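Local coordinates for protein PLP-Dependent L-Arginine Hydroxylase MppP (Streptomyces wadayamensis, PDB 5DJ3) that hydroxylates L-arginine with the help of pyridoxal 5'-phosphate, in an aminotransferase-type fold, at residues E310-A315 / V351-S356; N160-V165 / F300-S305; N24-H29 / F332-R337; T189-F194 / S305-E310. All coordinates share one frame; numbering follows the deposited sequence.

In the fold
All four contacts reach the bound pyridoxal phosphate–D-arginine adduct 5DK, and each has an atom within touching distance of it. Contact 1 pairs the two inner strands of the small antiparallel sheet, and contact 3 lies at the sheet's edge, their centres about 8 Å apart. Arg-352 NH2 in contact 1 reaches Ala-26 O in contact 3 at 2.9 Å. Contact 2 is tied to contact 1 by a salt bridge from Arg-311 NE to Asp-302 OD2, 2.8 Å, and, beside the ligand, by Arg-352 NH1 to Asn-160 OD1 (3.0 Å). Contact 4 shares Ser-305 with contact 2 and Glu-310 with contact 1, and brings the edge of the Phe-191 ring to 5DK O3.

Contact 1: residues E310-A315 / V351-S356; sequences ERVAFA and VRIALS. With 5DK ((E)-N~2~-({3-hydroxy-2-methyl-5-[(phosphonooxy)methyl]pyridin-4-yl}methylidene)-D-arginine), chain E.
Arg-352, facing Arg-311 as a non-hydrogen-bonded pair of the small antiparallel sheet, extends to the carboxylate of the bound adduct, NH1 donating to 5DK O at 2.7 Å (163°) and NH2 to 5DK OXT at 2.9 Å (166°), so the carboxylate meets the guanidinium edge-on, as in aminotransferases of this family. NH2 also bonds to Ala-26 O, and NH1 to Asn-160 OD1. A leucine in its place offers no N-H groups and would probably leave the ligand carboxylate without its counter-charge and freer to turn. Hydrogen-bonded pairs flank the two arginines: Ile-353 N reaches Glu-310 O at 2.7 Å and Glu-310 N returns to Ile-353 O, while Val-312 N lies 2.8 Å from Val-351 O. Glu-310 turns its carboxylate away, to Arg-285 and Arg-289. On the same face as Glu-310, Val-312 CG2 touches Ile-353 CD1 at 3.6 Å. Beyond the pairing, the Phe-314 ring presents its edge to Val-351, CZ lying 3.7 Å from CG1.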
# COMPACT_ATOMS: atom_id res chain seq x y z
N GLU A 310 -19.33 -5.92 -15.83
CA GLU A 310 -20.07 -6.31 -17.02
C GLU A 310 -19.91 -5.23 -18.07
O GLU A 310 -20.17 -4.06 -17.80
CB GLU A 310 -21.57 -6.48 -16.69
CG GLU A 310 -22.47 -6.74 -17.88
CD GLU A 310 -22.41 -8.19 -18.42
OE1 GLU A 310 -21.52 -8.97 -18.04
OE2 GLU A 310 -23.28 -8.55 -19.24
N ARG A 311 -19.50 -5.64 -19.27
CA ARG A 311 -19.40 -4.73 -20.41
C ARG A 311 -20.72 -4.67 -21.17
O ARG A 311 -21.39 -5.68 -21.36
CB ARG A 311 -18.29 -5.19 -21.36
CG ARG A 311 -16.88 -5.18 -20.78
CD ARG A 311 -15.81 -5.12 -21.84
NE ARG A 311 -15.79 -6.33 -22.63
CZ ARG A 311 -15.00 -6.51 -23.69
NH1 ARG A 311 -14.17 -5.57 -24.07
NH2 ARG A 311 -15.06 -7.64 -24.36
N VAL A 312 -21.06 -3.47 -21.62
CA VAL A 312 -22.20 -3.23 -22.48
C VAL A 312 -21.69 -2.50 -23.72
O VAL A 312 -20.98 -1.50 -23.59
CB VAL A 312 -23.28 -2.40 -21.78
CG1 VAL A 312 -24.49 -2.26 -22.67
CG2 VAL A 312 -23.70 -3.06 -20.50
N ALA A 313 -22.06 -2.98 -24.90
CA ALA A 313 -21.71 -2.36 -26.17
C ALA A 313 -22.90 -1.63 -26.77
O ALA A 313 -24.06 -1.99 -26.55
CB ALA A 313 -21.23 -3.41 -27.18
N PHE A 314 -22.60 -0.63 -27.57
CA PHE A 314 -23.68 0.05 -28.26
C PHE A 314 -23.17 0.55 -29.60
O PHE A 314 -21.97 0.73 -29.80
CB PHE A 314 -24.24 1.19 -27.42
CG PHE A 314 -23.30 1.68 -26.41
CD1 PHE A 314 -22.27 2.53 -26.78
CD2 PHE A 314 -23.39 1.26 -25.09
CE1 PHE A 314 -21.36 2.98 -25.86
CE2 PHE A 314 -22.48 1.68 -24.16
CZ PHE A 314 -21.46 2.55 -24.55
N ALA A 315 -24.09 0.70 -30.53
CA ALA A 315 -23.78 1.22 -31.84
C ALA A 315 -24.18 2.69 -31.89
O ALA A 315 -24.97 3.18 -31.09
CB ALA A 315 -24.49 0.41 -32.93
N VAL A 351 -19.29 0.60 -22.38
CA VAL A 351 -19.08 0.97 -20.99
C VAL A 351 -19.04 -0.31 -20.15
O VAL A 351 -19.46 -1.39 -20.59
CB VAL A 351 -20.15 1.95 -20.44
CG1 VAL A 351 -20.07 3.24 -21.20
CG2 VAL A 351 -21.56 1.38 -20.55
N ARG A 352 -18.49 -0.16 -18.94
CA ARG A 352 -18.46 -1.19 -17.91
C ARG A 352 -19.39 -0.82 -16.75
O ARG A 352 -19.43 0.34 -16.32
CB ARG A 352 -17.03 -1.41 -17.38
CG ARG A 352 -16.80 -2.75 -16.79
CD ARG A 352 -15.43 -2.84 -16.10
NE ARG A 352 -15.48 -2.11 -14.84
CZ ARG A 352 -14.58 -2.17 -13.88
NH1 ARG A 352 -13.49 -2.95 -14.00
NH2 ARG A 352 -14.77 -1.46 -12.78
N ILE A 353 -20.11 -1.81 -16.25
CA ILE A 353 -21.05 -1.65 -15.14
C ILE A 353 -20.58 -2.55 -14.00
O ILE A 353 -20.25 -3.72 -14.23
CB ILE A 353 -22.48 -2.00 -15.58
CG1 ILE A 353 -22.95 -1.03 -16.67
CG2 ILE A 353 -23.45 -1.93 -14.39
CD1 ILE A 353 -24.17 -1.50 -17.34
N ALA A 354 -20.50 -1.98 -12.79
CA ALA A 354 -20.22 -2.76 -11.59
C ALA A 354 -21.48 -3.47 -11.10
O ALA A 354 -22.51 -2.83 -10.84
CB ALA A 354 -19.67 -1.86 -10.48
N LEU A 355 -21.38 -4.79 -10.93
CA LEU A 355 -22.47 -5.62 -10.44
C LEU A 355 -22.43 -5.86 -8.93
O LEU A 355 -23.45 -6.27 -8.35
CB LEU A 355 -22.46 -6.98 -11.14
CG LEU A 355 -22.53 -6.97 -12.66
CD1 LEU A 355 -22.65 -8.41 -13.16
CD2 LEU A 355 -23.67 -6.11 -13.18
N SER A 356 -21.28 -5.65 -8.29
CA SER A 356 -21.20 -5.74 -6.84
C SER A 356 -21.86 -4.52 -6.21
O SER A 356 -21.18 -3.63 -5.67
CB SER A 356 -19.75 -5.88 -6.38
OG SER A 356 -19.20 -7.11 -6.79
C2 5DK E . -6.89 -6.44 -11.25
C3 5DK E . -7.82 -5.44 -11.05
C4 5DK E . -7.57 -4.41 -10.14
C5 5DK E . -6.34 -4.47 -9.48
C6 5DK E . -5.45 -5.50 -9.73
CB 5DK E . -10.52 -1.66 -8.89
O3 5DK E . -9.00 -5.50 -11.80
O1P 5DK E . -7.21 -3.29 -4.77
O2P 5DK E . -5.10 -2.41 -5.79
O3P 5DK E . -7.23 -1.36 -6.34
O4P 5DK E . -6.77 -3.67 -7.33
N 5DK E . -9.67 -3.35 -10.39
P 5DK E . -6.59 -2.69 -6.03
C2A 5DK E . -7.23 -7.52 -12.29
C4A 5DK E . -8.55 -3.24 -9.83
C5A 5DK E . -5.99 -3.38 -8.46
N1 5DK E . -5.74 -6.45 -10.59
CA 5DK E . -10.35 -2.06 -10.36
C 5DK E . -11.73 -2.12 -11.02
O 5DK E . -12.07 -3.07 -11.75
CG 5DK E . -10.28 -0.15 -8.64
CD 5DK E . -9.74 0.08 -7.21
NE 5DK E . -10.87 0.22 -6.28
CZ 5DK E . -10.66 0.81 -4.95
NH1 5DK E . -9.33 0.81 -4.32
NH2 5DK E . -11.64 1.29 -4.33
OXT 5DK E . -12.59 -1.22 -10.89

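Contact 2: residues N160-V165 / F300-S305; sequences NPTGRV and FPDPES. With 5DK ((E)-N~2~-({3-hydroxy-2-methyl-5-[(phosphonooxy)methyl]pyridin-4-yl}methylidene)-D-arginine), chain E.
Thr-162 and Asp-302 bring together two loops of the aminotransferase fold: the one after strand 152-156, which carries Asn-160, bonded to the cofactor adduct, and the cis Pro-161, and the type I turn 302-305 that leads toward strand 309-314. Close packing makes up much of the direct contact. Thr-162 O sits 3.1 Å from Asp-302 CB, and Thr-162 CB lies 3.7 Å from Asp-302 OD1, the two side chains crossing at a slant. Gly-163, with phi at 81°, brings its CA to 3.3 Å from Ser-305 OG; a beta carbon there would run into that hydroxyl. A water also joins the loops, bridging Pro-161 O at 2.8 Å and the same Ser-305 OG at 2.7 Å.

Hydrogen bonds within each loop fix its shape. Thr-162 OG1 accepts from Arg-164 N in an ST turn and is also bonded to Glu-134, while Ser-305 N closes the turn onto Asp-302 O. The charge of Asp-302 is met by Arg-311.

Binding to the ligand falls to Asn-160, in a cis Asn-Pro link known from related aminotransferases. Its side chain leaves trans to the main-chain nitrogen (chi1 167°), which carries the amide into the pocket. OD1 takes a bond from Arg-352, leaving ND2 turned to the ligand: it donates to 5DK O at 3.0 Å and, more closely, to the 3-hydroxyl oxygen, 5DK O3, at 2.6 Å.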
# COMPACT_ATOMS: atom_id res chain seq x y z
N ASN A 160 -10.28 -8.81 -16.42
CA ASN A 160 -11.08 -7.64 -16.19
C ASN A 160 -10.74 -6.77 -17.36
O ASN A 160 -9.61 -6.35 -17.45
CB ASN A 160 -10.69 -6.99 -14.89
CG ASN A 160 -11.25 -5.61 -14.72
OD1 ASN A 160 -12.09 -5.14 -15.48
ND2 ASN A 160 -10.82 -4.97 -13.65
N PRO A 161 -11.73 -6.40 -18.18
CA PRO A 161 -13.17 -6.38 -17.93
C PRO A 161 -13.99 -7.49 -18.56
O PRO A 161 -15.22 -7.48 -18.44
CB PRO A 161 -13.59 -5.04 -18.55
CG PRO A 161 -12.68 -4.93 -19.77
CD PRO A 161 -11.37 -5.62 -19.39
N THR A 162 -13.35 -8.44 -19.23
CA THR A 162 -14.06 -9.39 -20.08
C THR A 162 -14.62 -10.58 -19.31
O THR A 162 -15.57 -11.22 -19.79
CB THR A 162 -13.12 -9.92 -21.19
OG1 THR A 162 -12.09 -10.72 -20.58
CG2 THR A 162 -12.51 -8.77 -21.99
N GLY A 163 -14.05 -10.90 -18.15
CA GLY A 163 -14.40 -12.09 -17.40
C GLY A 163 -13.74 -13.37 -17.88
O GLY A 163 -13.95 -14.44 -17.28
N ARG A 164 -12.98 -13.28 -18.97
CA ARG A 164 -12.43 -14.45 -19.64
C ARG A 164 -11.44 -15.21 -18.74
O ARG A 164 -10.48 -14.63 -18.23
CB ARG A 164 -11.75 -13.99 -20.93
CG ARG A 164 -11.29 -15.09 -21.86
CD ARG A 164 -12.26 -15.27 -23.04
NE ARG A 164 -11.77 -16.26 -24.01
CZ ARG A 164 -11.38 -15.98 -25.25
NH1 ARG A 164 -11.42 -14.74 -25.73
NH2 ARG A 164 -10.97 -16.98 -26.04
N VAL A 165 -11.64 -16.53 -18.62
CA VAL A 165 -10.85 -17.39 -17.74
C VAL A 165 -9.86 -18.21 -18.56
O VAL A 165 -10.23 -18.95 -19.48
CB VAL A 165 -11.75 -18.31 -16.90
CG1 VAL A 165 -10.89 -19.21 -15.99
CG2 VAL A 165 -12.75 -17.50 -16.11
N PHE A 300 -24.04 -7.40 -25.51
CA PHE A 300 -23.22 -7.76 -24.36
C PHE A 300 -21.99 -8.53 -24.83
O PHE A 300 -22.11 -9.70 -25.25
CB PHE A 300 -24.06 -8.55 -23.35
CG PHE A 300 -25.12 -7.70 -22.70
CD1 PHE A 300 -24.84 -6.98 -21.54
CD2 PHE A 300 -26.36 -7.59 -23.26
CE1 PHE A 300 -25.81 -6.18 -20.97
CE2 PHE A 300 -27.33 -6.79 -22.69
CZ PHE A 300 -27.05 -6.08 -21.54
N PRO A 301 -20.80 -7.92 -24.81
CA PRO A 301 -19.63 -8.57 -25.42
C PRO A 301 -19.25 -9.91 -24.79
O PRO A 301 -18.75 -10.79 -25.48
CB PRO A 301 -18.51 -7.54 -25.24
CG PRO A 301 -19.18 -6.25 -25.01
CD PRO A 301 -20.53 -6.53 -24.43
N ASP A 302 -19.50 -10.10 -23.50
CA ASP A 302 -18.97 -11.25 -22.77
C ASP A 302 -20.11 -12.09 -22.23
O ASP A 302 -20.35 -12.14 -21.02
CB ASP A 302 -18.05 -10.77 -21.65
CG ASP A 302 -17.07 -9.76 -22.16
OD1 ASP A 302 -16.32 -10.10 -23.12
OD2 ASP A 302 -17.13 -8.60 -21.69
N PRO A 303 -20.83 -12.77 -23.11
CA PRO A 303 -22.05 -13.48 -22.69
C PRO A 303 -21.83 -14.51 -21.61
O PRO A 303 -22.76 -14.84 -20.87
CB PRO A 303 -22.51 -14.15 -24.00
CG PRO A 303 -21.23 -14.25 -24.85
CD PRO A 303 -20.52 -12.97 -24.54
N GLU A 304 -20.63 -15.08 -21.53
CA GLU A 304 -20.34 -16.15 -20.60
C GLU A 304 -19.63 -15.66 -19.34
O GLU A 304 -19.28 -16.48 -18.49
CB GLU A 304 -19.48 -17.21 -21.30
CG GLU A 304 -20.14 -17.89 -22.56
CD GLU A 304 -21.44 -18.69 -22.29
OE1 GLU A 304 -21.54 -19.38 -21.24
OE2 GLU A 304 -22.36 -18.65 -23.14
N SER A 305 -19.40 -14.37 -19.21
CA SER A 305 -18.69 -13.85 -18.05
C SER A 305 -19.46 -14.11 -16.77
O SER A 305 -20.68 -13.94 -16.71
CB SER A 305 -18.46 -12.34 -18.19
OG SER A 305 -17.72 -11.85 -17.10
C2 5DK E . -6.89 -6.44 -11.25
C3 5DK E . -7.82 -5.44 -11.05
C4 5DK E . -7.57 -4.41 -10.14
C5 5DK E . -6.34 -4.47 -9.48
C6 5DK E . -5.45 -5.50 -9.73
CB 5DK E . -10.52 -1.66 -8.89
O3 5DK E . -9.00 -5.50 -11.80
O1P 5DK E . -7.21 -3.29 -4.77
O2P 5DK E . -5.10 -2.41 -5.79
O3P 5DK E . -7.23 -1.36 -6.34
O4P 5DK E . -6.77 -3.67 -7.33
N 5DK E . -9.67 -3.35 -10.39
P 5DK E . -6.59 -2.69 -6.03
C2A 5DK E . -7.23 -7.52 -12.29
C4A 5DK E . -8.55 -3.24 -9.83
C5A 5DK E . -5.99 -3.38 -8.46
N1 5DK E . -5.74 -6.45 -10.59
CA 5DK E . -10.35 -2.06 -10.36
C 5DK E . -11.73 -2.12 -11.02
O 5DK E . -12.07 -3.07 -11.75
CG 5DK E . -10.28 -0.15 -8.64
CD 5DK E . -9.74 0.08 -7.21
NE 5DK E . -10.87 0.22 -6.28
CZ 5DK E . -10.66 0.81 -4.95
NH1 5DK E . -9.33 0.81 -4.32
NH2 5DK E . -11.64 1.29 -4.33
OXT 5DK E . -12.59 -1.22 -10.89
O HOH W 1 -17.14 -9.28 -17.56

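Contact 3: residues N24-H29 / F332-R337; sequences NIADGH and FALPCR. With 5DK ((E)-N~2~-({3-hydroxy-2-methyl-5-[(phosphonooxy)methyl]pyridin-4-yl}methylidene)-D-arginine), chain E.
Asn-24 and Phe-332 are joined by a single backbone bridge at the edge of the small antiparallel sheet, where the N-terminal segment lies against the residues leading into strand 334-335. Ile-25 N donates to Phe-332 O at 2.9 Å. The chain then bends in an Asx turn, Asn-24 OD1 accepting from Ala-26 N at 2.8 Å. That nearly straight bond takes up the amide of Ala-26, which lies near Phe-332 O at a poor angle.

Among the side chains, Ile-25 CD1 meets Ala-333 CB at 4.0 Å, and Ala-26 CB rests on Leu-334 CG. The bend delivers residues 27 to 29 to the bound adduct. Gly-28 N gives its hydrogen to 5DK OXT at 2.8 Å, and a side chain on this glycine would crowd the same carboxylate. Asp-27 packs on Leu-252 of the second subunit. His-29 turns one ring face to NE of the ligand's arginine part, although its closest approaches to CZ are too short to trust; ND1 has a weak bond to Asp-227. An alanine here removes the ring and would probably leave the ligand NE without the ring face over it and Asp-227 without its weak partner. The guanidinium end is also held by Asp-27: its side chain extends trans to the main-chain nitrogen (chi1 176°), and OD1 accepts from 5DK NE at 2.9 Å.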
# COMPACT_ATOMS: atom_id res chain seq x y z
N ASN A 24 -23.50 4.81 -8.11
CA ASN A 24 -22.17 4.47 -8.59
C ASN A 24 -22.21 3.03 -9.07
O ASN A 24 -22.42 2.11 -8.27
CB ASN A 24 -21.14 4.63 -7.48
CG ASN A 24 -19.73 4.32 -7.96
OD1 ASN A 24 -19.49 3.29 -8.61
ND2 ASN A 24 -18.81 5.24 -7.69
N ILE A 25 -22.00 2.84 -10.37
CA ILE A 25 -21.82 1.52 -10.97
C ILE A 25 -20.49 1.50 -11.73
O ILE A 25 -20.39 0.93 -12.81
CB ILE A 25 -23.01 1.18 -11.90
CG1 ILE A 25 -23.31 2.36 -12.82
CG2 ILE A 25 -24.23 0.86 -11.08
CD1 ILE A 25 -24.23 2.02 -13.95
N ALA A 26 -19.46 2.12 -11.16
CA ALA A 26 -18.19 2.28 -11.84
C ALA A 26 -17.14 1.37 -11.21
O ALA A 26 -16.76 0.36 -11.79
CB ALA A 26 -17.71 3.73 -11.81
N ASP A 27 -16.64 1.76 -10.04
CA ASP A 27 -15.64 1.01 -9.31
C ASP A 27 -15.99 -0.48 -9.18
O ASP A 27 -17.12 -0.84 -8.84
CB ASP A 27 -15.52 1.66 -7.93
CG ASP A 27 -14.60 0.94 -7.03
OD1 ASP A 27 -13.45 0.68 -7.45
OD2 ASP A 27 -15.04 0.63 -5.92
N GLY A 28 -15.01 -1.35 -9.43
CA GLY A 28 -15.24 -2.78 -9.36
C GLY A 28 -15.47 -3.33 -7.96
O GLY A 28 -16.05 -4.41 -7.82
N HIS A 29 -15.04 -2.61 -6.93
CA HIS A 29 -15.10 -3.15 -5.59
C HIS A 29 -16.54 -3.29 -5.14
O HIS A 29 -17.46 -2.73 -5.73
CB HIS A 29 -14.31 -2.27 -4.63
CG HIS A 29 -12.84 -2.49 -4.72
ND1 HIS A 29 -11.91 -1.65 -4.15
CD2 HIS A 29 -12.13 -3.47 -5.34
CE1 HIS A 29 -10.70 -2.11 -4.40
NE2 HIS A 29 -10.80 -3.21 -5.12
N PHE A 332 -22.92 6.98 -12.53
CA PHE A 332 -21.48 6.96 -12.84
C PHE A 332 -21.10 5.54 -13.23
O PHE A 332 -20.99 4.66 -12.36
CB PHE A 332 -20.64 7.45 -11.67
CG PHE A 332 -20.93 8.88 -11.25
CD1 PHE A 332 -20.28 9.95 -11.86
CD2 PHE A 332 -21.82 9.15 -10.22
CE1 PHE A 332 -20.54 11.25 -11.47
CE2 PHE A 332 -22.08 10.44 -9.82
CZ PHE A 332 -21.44 11.50 -10.44
N ALA A 333 -20.94 5.31 -14.52
CA ALA A 333 -20.36 4.08 -15.05
C ALA A 333 -18.92 4.37 -15.48
O ALA A 333 -18.36 5.41 -15.15
CB ALA A 333 -21.23 3.55 -16.19
N LEU A 334 -18.32 3.45 -16.25
CA LEU A 334 -16.94 3.56 -16.71
C LEU A 334 -16.88 3.37 -18.22
O LEU A 334 -17.34 2.33 -18.73
CB LEU A 334 -16.03 2.49 -16.09
CG LEU A 334 -15.26 2.64 -14.79
CD1 LEU A 334 -14.21 1.46 -14.72
CD2 LEU A 334 -14.60 4.00 -14.69
N PRO A 335 -16.30 4.29 -18.97
CA PRO A 335 -16.02 4.01 -20.37
C PRO A 335 -14.89 2.99 -20.51
O PRO A 335 -14.02 2.88 -19.65
CB PRO A 335 -15.63 5.37 -20.95
CG PRO A 335 -15.20 6.15 -19.80
CD PRO A 335 -15.91 5.66 -18.60
N CYS A 336 -14.93 2.25 -21.59
CA CYS A 336 -14.05 1.11 -21.73
C CYS A 336 -12.71 1.41 -22.40
O CYS A 336 -11.82 0.55 -22.38
CB CYS A 336 -14.79 0.01 -22.46
SG CYS A 336 -15.64 -1.05 -21.29
N ARG A 337 -12.51 2.62 -22.97
CA ARG A 337 -11.27 2.93 -23.67
C ARG A 337 -10.04 2.50 -22.88
O ARG A 337 -9.09 1.97 -23.45
CB ARG A 337 -11.16 4.42 -23.95
CG ARG A 337 -11.98 4.93 -25.11
CD ARG A 337 -11.75 6.45 -25.28
NE ARG A 337 -10.36 6.80 -25.59
CZ ARG A 337 -9.83 6.77 -26.81
NH1 ARG A 337 -10.55 6.39 -27.85
NH2 ARG A 337 -8.57 7.10 -26.97
C2 5DK E . -6.89 -6.44 -11.25
C3 5DK E . -7.82 -5.44 -11.05
C4 5DK E . -7.57 -4.41 -10.14
C5 5DK E . -6.34 -4.47 -9.48
C6 5DK E . -5.45 -5.50 -9.73
CB 5DK E . -10.52 -1.66 -8.89
O3 5DK E . -9.00 -5.50 -11.80
O1P 5DK E . -7.21 -3.29 -4.77
O2P 5DK E . -5.10 -2.41 -5.79
O3P 5DK E . -7.23 -1.36 -6.34
O4P 5DK E . -6.77 -3.67 -7.33
N 5DK E . -9.67 -3.35 -10.39
P 5DK E . -6.59 -2.69 -6.03
C2A 5DK E . -7.23 -7.52 -12.29
C4A 5DK E . -8.55 -3.24 -9.83
C5A 5DK E . -5.99 -3.38 -8.46
N1 5DK E . -5.74 -6.45 -10.59
CA 5DK E . -10.35 -2.06 -10.36
C 5DK E . -11.73 -2.12 -11.02
O 5DK E . -12.07 -3.07 -11.75
CG 5DK E . -10.28 -0.15 -8.64
CD 5DK E . -9.74 0.08 -7.21
NE 5DK E . -10.87 0.22 -6.28
CZ 5DK E . -10.66 0.81 -4.95
NH1 5DK E . -9.33 0.81 -4.32
NH2 5DK E . -11.64 1.29 -4.33
OXT 5DK E . -12.59 -1.22 -10.89

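Contact 4: residues T189-F194 / S305-E310; sequences TSFRGF and SRSSVE. With 5DK ((E)-N~2~-({3-hydroxy-2-methyl-5-[(phosphonooxy)methyl]pyridin-4-yl}methylidene)-D-arginine), chain E.
Ser-308 packs against both Phe-191 and Phe-194, which stand on the turn after strand 184-188 of the large sheet; the type I turn 189-192 and the short 3-10 segment following it place the two rings. This side is tight and buried. Ser-308 CB lies over the face of the Phe-194 ring in a CH-pi contact, 3.6 Å from the centroid and 3.4 Å from CZ, shifted toward the rim. Its hydroxyl, set between the backbone N and the carbonyl carbon (chi1 65°), turns toward Phe-191 as well, staying near Phe-194 CE2; OG meets the Phe-191 ring edge at CE2, 3.3 Å away and in the ring plane. Leu-277 and Ile-281 of helix 256-292 also pack on Phe-194.

The solvent side is looser. Exposed Arg-306 sends its guanidinium away to Asp-195, and its carbonyl joins the Phe-194 carbonyl through a water that donates to both, 2.7 Å from Phe-194 O and 2.8 Å from Arg-306 O. No direct hydrogen bond crosses between the segments.

Toward the cofactor, Ser-190 OG approaches the ring methyl, 5DK C2A. Phe-191 spans from Ser-308 to the ligand edge-on: while CE2 faces the serine, CE1 across the ring comes within 3.2 Å of 5DK O3.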
# COMPACT_ATOMS: atom_id res chain seq x y z
N THR A 189 -4.84 -12.78 -10.54
CA THR A 189 -6.01 -13.62 -10.30
C THR A 189 -6.99 -12.97 -9.33
O THR A 189 -7.74 -13.65 -8.62
CB THR A 189 -5.57 -14.99 -9.79
OG1 THR A 189 -4.79 -14.85 -8.58
CG2 THR A 189 -4.76 -15.71 -10.86
N SER A 190 -7.03 -11.63 -9.33
CA SER A 190 -7.89 -10.89 -8.42
C SER A 190 -9.35 -11.28 -8.54
O SER A 190 -10.09 -11.18 -7.56
CB SER A 190 -7.70 -9.39 -8.65
OG SER A 190 -8.41 -8.97 -9.77
N PHE A 191 -9.82 -11.71 -9.72
CA PHE A 191 -11.23 -12.00 -9.89
C PHE A 191 -11.54 -13.48 -9.72
O PHE A 191 -12.67 -13.93 -9.94
CB PHE A 191 -11.71 -11.49 -11.23
CG PHE A 191 -12.00 -10.03 -11.22
CD1 PHE A 191 -11.00 -9.11 -11.46
CD2 PHE A 191 -13.26 -9.57 -10.91
CE1 PHE A 191 -11.25 -7.76 -11.45
CE2 PHE A 191 -13.52 -8.21 -10.86
CZ PHE A 191 -12.53 -7.31 -11.14
N ARG A 192 -10.55 -14.24 -9.24
CA ARG A 192 -10.65 -15.68 -9.19
C ARG A 192 -11.95 -16.12 -8.54
O ARG A 192 -12.64 -17.01 -9.03
CB ARG A 192 -9.47 -16.25 -8.40
CG ARG A 192 -9.46 -17.78 -8.43
CD ARG A 192 -8.52 -18.36 -7.42
NE ARG A 192 -7.11 -18.08 -7.70
CZ ARG A 192 -6.40 -18.68 -8.63
NH1 ARG A 192 -6.95 -19.58 -9.45
NH2 ARG A 192 -5.11 -18.41 -8.76
N GLY A 193 -12.29 -15.50 -7.42
CA GLY A 193 -13.35 -16.06 -6.60
C GLY A 193 -14.70 -16.01 -7.25
O GLY A 193 -15.60 -16.77 -6.85
N PHE A 194 -14.88 -15.13 -8.25
CA PHE A 194 -16.20 -14.97 -8.86
C PHE A 194 -16.59 -16.12 -9.79
O PHE A 194 -17.79 -16.31 -10.02
CB PHE A 194 -16.28 -13.65 -9.62
CG PHE A 194 -16.40 -12.48 -8.72
CD1 PHE A 194 -17.58 -12.25 -8.03
CD2 PHE A 194 -15.33 -11.64 -8.51
CE1 PHE A 194 -17.69 -11.18 -7.18
CE2 PHE A 194 -15.45 -10.58 -7.67
CZ PHE A 194 -16.62 -10.36 -6.99
N SER A 305 -19.40 -14.37 -19.21
CA SER A 305 -18.69 -13.85 -18.05
C SER A 305 -19.46 -14.11 -16.77
O SER A 305 -20.68 -13.94 -16.71
CB SER A 305 -18.46 -12.34 -18.19
OG SER A 305 -17.72 -11.85 -17.10
N ARG A 306 -18.73 -14.45 -15.71
CA ARG A 306 -19.29 -14.47 -14.37
C ARG A 306 -18.59 -13.48 -13.44
O ARG A 306 -18.77 -13.56 -12.21
CB ARG A 306 -19.23 -15.91 -13.82
CG ARG A 306 -20.15 -16.87 -14.59
CD ARG A 306 -20.14 -18.28 -14.07
NE ARG A 306 -18.95 -19.02 -14.49
CZ ARG A 306 -18.84 -19.68 -15.64
NH1 ARG A 306 -19.86 -19.70 -16.50
NH2 ARG A 306 -17.71 -20.32 -15.94
N SER A 307 -17.86 -12.51 -13.99
CA SER A 307 -17.23 -11.49 -13.15
C SER A 307 -18.27 -10.54 -12.58
O SER A 307 -19.40 -10.44 -13.04
CB SER A 307 -16.19 -10.63 -13.89
OG SER A 307 -14.96 -11.29 -13.98
N SER A 308 -17.84 -9.84 -11.55
CA SER A 308 -18.59 -8.80 -10.87
C SER A 308 -18.69 -7.51 -11.67
O SER A 308 -19.23 -6.53 -11.15
CB SER A 308 -17.92 -8.50 -9.53
OG SER A 308 -16.59 -7.93 -9.73
N VAL A 309 -18.12 -7.46 -12.88
CA VAL A 309 -18.22 -6.30 -13.73
C VAL A 309 -18.70 -6.81 -15.07
O VAL A 309 -18.51 -7.99 -15.40
CB VAL A 309 -16.89 -5.51 -13.89
CG1 VAL A 309 -16.36 -5.13 -12.56
CG2 VAL A 309 -15.85 -6.33 -14.70
N GLU A 310 -19.33 -5.92 -15.83
CA GLU A 310 -20.07 -6.31 -17.02
C GLU A 310 -19.91 -5.23 -18.07
O GLU A 310 -20.17 -4.06 -17.80
CB GLU A 310 -21.57 -6.48 -16.69
CG GLU A 310 -22.47 -6.74 -17.88
CD GLU A 310 -22.41 -8.19 -18.42
OE1 GLU A 310 -21.52 -8.97 -18.04
OE2 GLU A 310 -23.28 -8.55 -19.24
C2 5DK E . -6.89 -6.44 -11.25
C3 5DK E . -7.82 -5.44 -11.05
C4 5DK E . -7.57 -4.41 -10.14
C5 5DK E . -6.34 -4.47 -9.48
C6 5DK E . -5.45 -5.50 -9.73
CB 5DK E . -10.52 -1.66 -8.89
O3 5DK E . -9.00 -5.50 -11.80
O1P 5DK E . -7.21 -3.29 -4.77
O2P 5DK E . -5.10 -2.41 -5.79
O3P 5DK E . -7.23 -1.36 -6.34
O4P 5DK E . -6.77 -3.67 -7.33
N 5DK E . -9.67 -3.35 -10.39
P 5DK E . -6.59 -2.69 -6.03
C2A 5DK E . -7.23 -7.52 -12.29
C4A 5DK E . -8.55 -3.24 -9.83
C5A 5DK E . -5.99 -3.38 -8.46
N1 5DK E . -5.74 -6.45 -10.59
CA 5DK E . -10.35 -2.06 -10.36
C 5DK E . -11.73 -2.12 -11.02
O 5DK E . -12.07 -3.07 -11.75
CG 5DK E . -10.28 -0.15 -8.64
CD 5DK E . -9.74 0.08 -7.21
NE 5DK E . -10.87 0.22 -6.28
CZ 5DK E . -10.66 0.81 -4.95
NH1 5DK E . -9.33 0.81 -4.32
NH2 5DK E . -11.64 1.29 -4.33
OXT 5DK E . -12.59 -1.22 -10.89
O HOH W 2 -19.85 -14.63 -9.86